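PDB 6EO5: PpBBE-like 1 D396N from Physcomitrella patens subsp. patens, which probably oxidises cellobiose as a flavin-dependent oxidase of the berberine bridge enzyme-like family, with a bicovalently bound FAD cofactor. Local coordinates for residues A[167-172]-A[214-219]. Numbering follows the deposited sequence.
Sequences TDNILE and RVHDVS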
# COMPACT_ATOMS: atom_id res chain seq x y z
N THR A 167 -1.56 0.36 9.06
CA THR A 167 -0.46 0.68 9.95
C THR A 167 -0.97 1.14 11.31
O THR A 167 -0.36 0.84 12.34
CB THR A 167 0.48 1.72 9.29
OG1 THR A 167 1.84 1.46 9.67
CG2 THR A 167 0.12 3.16 9.65
N ASP A 168 -2.13 1.80 11.34
CA ASP A 168 -2.72 2.24 12.60
C ASP A 168 -3.18 1.09 13.47
O ASP A 168 -3.52 1.31 14.64
CB ASP A 168 -3.92 3.15 12.32
CG ASP A 168 -3.53 4.55 11.87
OD1 ASP A 168 -2.48 5.05 12.34
OD2 ASP A 168 -4.28 5.14 11.06
N ASN A 169 -3.25 -0.13 12.92
CA ASN A 169 -3.77 -1.28 13.65
C ASN A 169 -2.67 -2.29 13.96
O ASN A 169 -2.97 -3.38 14.47
CB ASN A 169 -4.90 -1.94 12.86
CG ASN A 169 -6.17 -1.12 12.89
OD1 ASN A 169 -6.93 -1.21 13.85
ND2 ASN A 169 -6.41 -0.32 11.85
N ILE A 170 -1.43 -1.97 13.62
CA ILE A 170 -0.30 -2.75 14.09
C ILE A 170 -0.18 -2.54 15.60
O ILE A 170 0.07 -1.42 16.06
CB ILE A 170 0.99 -2.36 13.36
CG1 ILE A 170 0.90 -2.68 11.87
CG2 ILE A 170 2.19 -3.02 14.02
CD1 ILE A 170 2.11 -2.21 11.04
N LEU A 171 -0.40 -3.61 16.36
CA LEU A 171 -0.23 -3.57 17.81
C LEU A 171 1.17 -4.00 18.22
O LEU A 171 1.63 -3.61 19.31
CB LEU A 171 -1.26 -4.46 18.50
CG LEU A 171 -2.71 -4.00 18.65
CD1 LEU A 171 -3.57 -5.17 19.00
CD2 LEU A 171 -2.81 -2.95 19.73
N GLU A 172 1.86 -4.76 17.36
CA GLU A 172 3.16 -5.31 17.66
C GLU A 172 3.71 -5.98 16.40
O GLU A 172 2.96 -6.54 15.61
CB GLU A 172 3.08 -6.32 18.80
CG GLU A 172 4.41 -6.91 19.23
CD GLU A 172 4.26 -8.14 20.10
OE1 GLU A 172 4.00 -7.99 21.32
OE2 GLU A 172 4.40 -9.27 19.56
N ARG A 214 -4.84 -5.24 15.57
CA ARG A 214 -6.19 -4.98 16.06
C ARG A 214 -7.18 -5.29 14.93
O ARG A 214 -6.96 -4.87 13.79
CB ARG A 214 -6.32 -3.53 16.51
CG ARG A 214 -7.72 -3.11 16.89
CD ARG A 214 -8.10 -3.70 18.25
NE ARG A 214 -7.23 -3.20 19.31
CZ ARG A 214 -6.90 -3.89 20.41
NH1 ARG A 214 -7.36 -5.13 20.57
NH2 ARG A 214 -6.10 -3.35 21.32
N VAL A 215 -8.23 -6.04 15.23
CA VAL A 215 -9.22 -6.42 14.23
C VAL A 215 -10.56 -5.79 14.59
O VAL A 215 -10.76 -5.30 15.69
CB VAL A 215 -9.34 -7.95 14.06
CG1 VAL A 215 -8.00 -8.53 13.61
CG2 VAL A 215 -9.84 -8.62 15.34
N HIS A 216 -11.48 -5.78 13.61
CA HIS A 216 -12.74 -5.06 13.72
C HIS A 216 -13.92 -5.90 13.23
O HIS A 216 -13.82 -6.57 12.19
CB HIS A 216 -12.70 -3.74 12.95
CG HIS A 216 -11.54 -2.88 13.32
ND1 HIS A 216 -11.63 -1.86 14.25
CD2 HIS A 216 -10.24 -2.91 12.91
CE1 HIS A 216 -10.45 -1.29 14.38
NE2 HIS A 216 -9.59 -1.90 13.59
N ASP A 217 -15.03 -5.84 13.98
CA ASP A 217 -16.22 -6.60 13.64
C ASP A 217 -16.89 -6.05 12.38
O ASP A 217 -17.23 -4.86 12.31
CB ASP A 217 -17.21 -6.57 14.81
CG ASP A 217 -18.54 -7.24 14.47
OD1 ASP A 217 -18.55 -8.43 14.05
OD2 ASP A 217 -19.58 -6.56 14.60
N VAL A 218 -17.10 -6.93 11.40
CA VAL A 218 -17.78 -6.57 10.16
C VAL A 218 -18.89 -7.58 9.86
O VAL A 218 -19.09 -7.97 8.71
CB VAL A 218 -16.79 -6.47 8.99
CG1 VAL A 218 -16.07 -5.12 9.02
CG2 VAL A 218 -15.77 -7.62 9.01
N SER A 219 -19.62 -8.00 10.90
CA SER A 219 -20.63 -9.03 10.69
C SER A 219 -21.96 -8.45 10.20
O SER A 219 -22.72 -9.15 9.52
CB SER A 219 -20.85 -9.83 11.97
OG SER A 219 -21.37 -8.99 12.99
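N169 grips the 214-219 segment with two hydrogen bonds, one from its backbone and one from its side chain. N169 O accepts a hydrogen bond from R214 N (2.9 Å), and N169 OD1 one from H216 NE2 (2.8 Å). The second bond is nearly straight on the donor side (163°), with OD1 lying close to the imidazole plane; seen from the amide, however, NE2 sits well above the carbonyl plane. Amide and ring stand almost perpendicular (88°). With CG beside the backbone N and opposite the carbonyl carbon (chi1 -73°), N169 brings OD1 to the NE2 edge of the imidazole. The other end of that amide is held too: ND2 donates to the carbonyls of F163 and L165, while F163 stacks on the H216 ring. With an alanine here, H216 NE2 would probably lose this acceptor, and the F163 and L165 carbonyls their amide donor.

The other contact is van der Waals, a leucine methyl against the guanidinium face. CD1 of L171 rests over the centre of the R214 guanidinium, 3.8 Å above its plane, and CD2 of L171 lies 3.7 Å from NH2 of R214. Bends at chi2 and chi3 bring the guanidinium under L171 CD1. The aliphatic start of the arginine passes the N169 amide, where R214 CB lies 3.6 Å from N169 OD1.

Strands 170-176 and 207-217 pair antiparallel here in the FAD-binding part of this VAO-type fold, with the N169 side chain about 12 Å from the bound FAD. Just beyond the R214–N169 bond, L171 and E172 both face T212, forming a classic beta bulge.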